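Local structure of trehalose-6-phosphate phosphatase-related protein (1U02) at residues 131-135 with 147-152; 165-171 with 189-193. The protein removes the phosphate from trehalose 6-phosphate to give free trehalose, a magnesium-dependent hydrolysis that belongs to trehalose biosynthesis. One frame throughout, in Å; residues are numbered along the deposited sequence.

How the interactions relate
Interaction 1 lies in the smaller domain, where helix 127-141 packs on the four-stranded antiparallel sheet; interaction 2 lies in the HAD-type core domain, where helix 161-169 meets the loop between helix 181-188 and strand 194-198. Their centres are 30 Å apart and their nearest atoms about 18 Å, so they do not touch, although strand 151-155 of the first and helix 161-169 of the second are consecutive in the chain. Both are partly buried. In interaction 1 a buried isoleucine pair lies beneath a more exposed Arg-Glu-Tyr cluster. Interaction 2 is mainly polar, with two arginines converging on one aspartate and an asparagine, and it buries more surface, 308 against 247 Å².

Interaction 1: 131-135 with 147-152; sequences RSRIE and YGKMII
Residues 131-135 are one helical turn from the interior of helix 127-141, closed by Glu135 N to Arg131 O (3.0 Å). The partner segment, 147-152, runs from the end of one strand through a tight turn into the next, with Gly148 N bonded to Ile151 O (2.7 Å) and Met150, present as selenomethionine, at positive phi (67°). The closest CA pair is Arg131-Ile152 (7.8 Å). Arg131, extended with chi1 to chi3 all t, brings its guanidinium over one face of the Tyr147 ring: CZ lies 4.7 Å from the centroid and 30° off the normal, an off-centre cation-pi contact. Arg131 CB also approaches Ile152 CD1 (4.3 Å). This is helix packing against an antiparallel sheet in the alpha+beta cap domain of this HAD-type phosphatase, near the 144-147/151-155 hairpin. The CA-to-CB bond of Ile134 (chi1 m, chi2 t) points toward 147-152, and Ile134 CG2 meets Ile152 CG2 at 3.7 Å; Tyr117 of strand 114-118 also touches Ile134. Glu135 (m, t) sets out sideways, yet its OE2 accepts a short 2.5 Å hydrogen bond from Tyr147 OH. Glu135 OE2 also receives a weak bond from Arg131 NE at 3.4 Å, an i to i+4 salt bridge.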
loop_
_atom_site.group_PDB
_atom_site.type_symbol
_atom_site.label_atom_id
_atom_site.label_comp_id
_atom_site.label_asym_id
_atom_site.label_seq_id
_atom_site.Cartn_x
_atom_site.Cartn_y
_atom_site.Cartn_z
ATOM N N ARG A 131 9.862 17.042 -10.763
ATOM C CA ARG A 131 8.798 16.263 -11.368
ATOM C C ARG A 131 9.129 15.906 -12.812
ATOM O O ARG A 131 8.950 14.760 -13.227
ATOM C CB ARG A 131 7.474 17.035 -11.308
ATOM C CG ARG A 131 6.299 16.300 -11.935
ATOM C CD ARG A 131 5.010 17.111 -11.836
ATOM N NE ARG A 131 3.895 16.449 -12.518
ATOM C CZ ARG A 131 2.655 16.929 -12.579
ATOM N NH1 ARG A 131 2.354 18.083 -11.998
ATOM N NH2 ARG A 131 1.712 16.252 -13.222
ATOM N N SER A 132 9.623 16.882 -13.574
ATOM C CA SER A 132 9.964 16.645 -14.973
ATOM C C SER A 132 11.123 15.656 -15.096
ATOM O O SER A 132 11.159 14.858 -16.032
ATOM C CB SER A 132 10.322 17.964 -15.677
ATOM O OG SER A 132 11.537 18.505 -15.188
ATOM N N ARG A 133 12.066 15.707 -14.154
ATOM C CA ARG A 133 13.202 14.779 -14.177
ATOM C C ARG A 133 12.711 13.359 -13.950
ATOM O O ARG A 133 13.149 12.425 -14.618
ATOM C CB ARG A 133 14.224 15.102 -13.081
ATOM C CG ARG A 133 15.104 16.312 -13.322
ATOM C CD ARG A 133 16.254 16.293 -12.315
ATOM N NE ARG A 133 17.122 17.462 -12.401
ATOM C CZ ARG A 133 18.208 17.640 -11.654
ATOM N NH1 ARG A 133 18.564 16.721 -10.762
ATOM N NH2 ARG A 133 18.940 18.737 -11.797
ATOM N N ILE A 134 11.816 13.200 -12.984
ATOM C CA ILE A 134 11.267 11.884 -12.667
ATOM C C ILE A 134 10.519 11.314 -13.872
ATOM O O ILE A 134 10.678 10.143 -14.215
ATOM C CB ILE A 134 10.314 11.967 -11.456
ATOM C CG1 ILE A 134 11.118 12.309 -10.201
ATOM C CG2 ILE A 134 9.569 10.647 -11.273
ATOM C CD1 ILE A 134 10.262 12.650 -8.992
ATOM N N GLU A 135 9.719 12.147 -14.525
ATOM C CA GLU A 135 8.963 11.699 -15.687
ATOM C C GLU A 135 9.901 11.290 -16.822
ATOM O O GLU A 135 9.603 10.367 -17.574
ATOM C CB GLU A 135 8.006 12.805 -16.134
ATOM C CG GLU A 135 7.083 13.236 -15.000
ATOM C CD GLU A 135 6.181 14.398 -15.357
ATOM O OE1 GLU A 135 6.656 15.341 -16.023
ATOM O OE2 GLU A 135 4.997 14.372 -14.950
ATOM N N TYR A 147 1.385 9.835 -8.788
ATOM C CA TYR A 147 1.467 11.096 -8.057
ATOM C C TYR A 147 0.545 11.050 -6.839
ATOM O O TYR A 147 -0.670 10.916 -6.981
ATOM C CB TYR A 147 1.052 12.257 -8.968
ATOM C CG TYR A 147 1.790 12.302 -10.290
ATOM C CD1 TYR A 147 3.027 12.933 -10.404
ATOM C CD2 TYR A 147 1.254 11.699 -11.426
ATOM C CE1 TYR A 147 3.715 12.964 -11.623
ATOM C CE2 TYR A 147 1.930 11.722 -12.648
ATOM C CZ TYR A 147 3.160 12.355 -12.739
ATOM O OH TYR A 147 3.842 12.361 -13.942
ATOM N N GLY A 148 1.125 11.153 -5.646
ATOM C CA GLY A 148 0.329 11.127 -4.433
ATOM C C GLY A 148 0.525 12.405 -3.640
ATOM O O GLY A 148 0.964 13.417 -4.187
ATOM N N LYS A 149 0.199 12.374 -2.353
ATOM C CA LYS A 149 0.369 13.552 -1.514
ATOM C C LYS A 149 1.827 13.680 -1.069
ATOM O O LYS A 149 2.303 12.901 -0.248
ATOM C CB LYS A 149 -0.559 13.473 -0.299
ATOM C CG LYS A 149 -2.036 13.490 -0.681
ATOM C CD LYS A 149 -2.931 13.874 0.489
ATOM C CE LYS A 149 -4.400 13.870 0.078
ATOM N NZ LYS A 149 -4.651 14.682 -1.153
HETATM N N MSE A 150 2.530 14.664 -1.626
HETATM C CA MSE A 150 3.938 14.900 -1.309
HETATM C C MSE A 150 4.775 13.744 -1.830
HETATM O O MSE A 150 5.957 13.637 -1.509
HETATM C CB MSE A 150 4.156 14.996 0.203
HETATM C CG MSE A 150 3.377 16.087 0.900
HETATM SE SE MSE A 150 3.894 16.179 2.764
HETATM C CE MSE A 150 3.250 14.452 3.336
ATOM N N ILE A 151 4.155 12.893 -2.640
ATOM C CA ILE A 151 4.813 11.710 -3.176
ATOM C C ILE A 151 4.732 11.519 -4.685
ATOM O O ILE A 151 3.709 11.794 -5.303
ATOM C CB ILE A 151 4.204 10.429 -2.551
ATOM C CG1 ILE A 151 4.469 10.409 -1.048
ATOM C CG2 ILE A 151 4.778 9.188 -3.215
ATOM C CD1 ILE A 151 5.919 10.373 -0.720
ATOM N N ILE A 152 5.828 11.034 -5.259
ATOM C CA ILE A 152 5.897 10.704 -6.672
ATOM C C ILE A 152 6.627 9.363 -6.687
ATOM O O ILE A 152 7.754 9.256 -6.210
ATOM C CB ILE A 152 6.697 11.736 -7.496
ATOM C CG1 ILE A 152 6.024 13.111 -7.414
ATOM C CG2 ILE A 152 6.758 11.283 -8.960
ATOM C CD1 ILE A 152 6.727 14.183 -8.225
#

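Interaction 2: 165-171 with 189-193; sequences IRSVRGE and ANDDA
The first segment is the last part of helix 161-169 and its exit: Gly170 N still bonds Arg166 O (2.7 Å), but Gly170 leaves helical geometry with phi 65°. The second is a loop holding a type I turn from Asn190 to Ala193, closed by Ala193 N to Asn190 O at 2.9 Å. CA atoms come nearest at Arg166-Asn190 (6.5 Å) and Glu171-Asp192 (8.2 Å).

Charge dominates. Arg169 (chi1 p, chi2 t, chi3 m) presents its guanidinium edge to Asp192 in a bidentate salt bridge, NH2 to OD2 at 2.7 Å and NH1 to OD1 at 3.1 Å. Arg166 NH2 reaches Asp192 OD1 by a weak bond (3.2 Å) and Glu171 OE2, out of plane, by charge alone (3.2 Å). Arg166 NH2 and Arg169 NH1, both donors, lie 2.9 Å apart and share Asp192 OD1, consistent with carboxylates balancing the crowded positive charge. The like charges Glu171 OE1 and Asp192 OD2 are 4.3 Å apart.

Among uncharged acceptors, Asn190 OD1 takes a bond from Arg169 NH1 (2.9 Å) and lies over one face of the Arg166 guanidinium. Arg166 NH1 bonds Ala189 O weakly (3.0 Å); chi1 t, chi2 93° and chi3 -107° fold Arg166 back so that its NH2 bonds Gly170 O (2.7 Å).

Van der Waals contact is slight: Ala193 CB sits over a face of the Arg169 guanidinium, 4.1 Å from Arg169 CZ.

The Ile165 side chain is about 8 Å from that of Asp7, the nucleophile by similarity. Ile165 and Arg169 touch Phe5 of strand 3-7 and Ala193 packs on Ile176 of strand 174-178, parallel central strands of the mixed HAD-type sheet.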
loop_
_atom_site.group_PDB
_atom_site.type_symbol
_atom_site.label_atom_id
_atom_site.label_comp_id
_atom_site.label_asym_id
_atom_site.label_seq_id
_atom_site.Cartn_x
_atom_site.Cartn_y
_atom_site.Cartn_z
ATOM N N ILE A 165 -6.995 -7.631 -5.838
ATOM C CA ILE A 165 -7.950 -8.112 -4.851
ATOM C C ILE A 165 -8.990 -8.988 -5.547
ATOM O O ILE A 165 -9.270 -10.106 -5.115
ATOM C CB ILE A 165 -8.643 -6.937 -4.130
ATOM C CG1 ILE A 165 -7.616 -6.187 -3.276
ATOM C CG2 ILE A 165 -9.789 -7.456 -3.258
ATOM C CD1 ILE A 165 -8.149 -4.919 -2.635
ATOM N N ARG A 166 -9.547 -8.475 -6.637
ATOM C CA ARG A 166 -10.553 -9.204 -7.407
ATOM C C ARG A 166 -10.044 -10.602 -7.763
ATOM O O ARG A 166 -10.752 -11.600 -7.610
ATOM C CB ARG A 166 -10.862 -8.438 -8.692
ATOM C CG ARG A 166 -12.004 -9.001 -9.520
ATOM C CD ARG A 166 -13.329 -8.334 -9.173
ATOM N NE ARG A 166 -14.216 -9.204 -8.408
ATOM C CZ ARG A 166 -15.480 -8.910 -8.112
ATOM N NH1 ARG A 166 -16.013 -7.763 -8.515
ATOM N NH2 ARG A 166 -16.216 -9.767 -7.420
ATOM N N SER A 167 -8.801 -10.660 -8.231
ATOM C CA SER A 167 -8.172 -11.912 -8.631
ATOM C C SER A 167 -8.123 -12.938 -7.500
ATOM O O SER A 167 -8.258 -14.138 -7.733
ATOM C CB SER A 167 -6.758 -11.629 -9.144
ATOM O OG SER A 167 -6.086 -12.829 -9.464
ATOM N N VAL A 168 -7.932 -12.466 -6.274
ATOM C CA VAL A 168 -7.871 -13.360 -5.124
ATOM C C VAL A 168 -9.242 -13.830 -4.631
ATOM O O VAL A 168 -9.464 -15.025 -4.444
ATOM C CB VAL A 168 -7.147 -12.688 -3.940
ATOM C CG1 VAL A 168 -7.296 -13.540 -2.690
ATOM C CG2 VAL A 168 -5.678 -12.491 -4.276
ATOM N N ARG A 169 -10.151 -12.884 -4.420
ATOM C CA ARG A 169 -11.484 -13.192 -3.907
ATOM C C ARG A 169 -12.477 -13.719 -4.932
ATOM O O ARG A 169 -13.378 -14.482 -4.585
ATOM C CB ARG A 169 -12.090 -11.954 -3.240
ATOM C CG ARG A 169 -12.257 -10.766 -4.172
ATOM C CD ARG A 169 -13.060 -9.654 -3.512
ATOM N NE ARG A 169 -14.443 -10.062 -3.277
ATOM C CZ ARG A 169 -15.491 -9.576 -3.936
ATOM N NH1 ARG A 169 -15.326 -8.652 -4.875
ATOM N NH2 ARG A 169 -16.711 -10.021 -3.659
ATOM N N GLY A 170 -12.321 -13.320 -6.189
ATOM C CA GLY A 170 -13.264 -13.764 -7.198
ATOM C C GLY A 170 -14.612 -13.171 -6.828
ATOM O O GLY A 170 -14.758 -11.952 -6.779
ATOM N N GLU A 171 -15.595 -14.022 -6.552
ATOM C CA GLU A 171 -16.924 -13.549 -6.170
ATOM C C GLU A 171 -17.186 -13.775 -4.684
ATOM O O GLU A 171 -18.238 -13.399 -4.172
ATOM C CB GLU A 171 -18.007 -14.268 -6.985
ATOM C CG GLU A 171 -17.934 -14.026 -8.484
ATOM C CD GLU A 171 -18.071 -12.560 -8.846
ATOM O OE1 GLU A 171 -19.082 -11.941 -8.451
ATOM O OE2 GLU A 171 -17.165 -12.028 -9.528
ATOM N N ALA A 189 -13.931 -1.794 -8.217
ATOM C CA ALA A 189 -13.682 -3.083 -8.861
ATOM C C ALA A 189 -14.182 -4.262 -8.025
ATOM O O ALA A 189 -14.102 -5.415 -8.449
ATOM C CB ALA A 189 -12.189 -3.247 -9.144
ATOM N N ASN A 190 -14.693 -3.964 -6.836
ATOM C CA ASN A 190 -15.207 -4.987 -5.928
ATOM C C ASN A 190 -16.422 -4.419 -5.193
ATOM O O ASN A 190 -16.585 -4.631 -3.992
ATOM C CB ASN A 190 -14.131 -5.368 -4.899
ATOM C CG ASN A 190 -12.919 -6.028 -5.531
ATOM O OD1 ASN A 190 -12.929 -7.224 -5.822
ATOM N ND2 ASN A 190 -11.868 -5.247 -5.752
ATOM N N ASP A 191 -17.280 -3.710 -5.921
ATOM C CA ASP A 191 -18.450 -3.079 -5.313
ATOM C C ASP A 191 -19.434 -4.013 -4.613
ATOM O O ASP A 191 -20.296 -3.552 -3.862
ATOM C CB ASP A 191 -19.191 -2.229 -6.354
ATOM C CG ASP A 191 -19.840 -3.062 -7.441
ATOM O OD1 ASP A 191 -20.740 -3.866 -7.122
ATOM O OD2 ASP A 191 -19.456 -2.911 -8.619
ATOM N N ASP A 192 -19.308 -5.317 -4.840
ATOM C CA ASP A 192 -20.205 -6.269 -4.198
ATOM C C ASP A 192 -19.678 -6.672 -2.821
ATOM O O ASP A 192 -20.302 -7.461 -2.114
ATOM C CB ASP A 192 -20.383 -7.515 -5.073
ATOM C CG ASP A 192 -19.089 -8.286 -5.269
ATOM O OD1 ASP A 192 -18.120 -7.708 -5.805
ATOM O OD2 ASP A 192 -19.047 -9.474 -4.892
ATOM N N ALA A 193 -18.530 -6.124 -2.439
ATOM C CA ALA A 193 -17.931 -6.443 -1.149
ATOM C C ALA A 193 -18.266 -5.394 -0.096
ATOM O O ALA A 193 -18.795 -4.327 -0.413
ATOM C CB ALA A 193 -16.415 -6.570 -1.297
#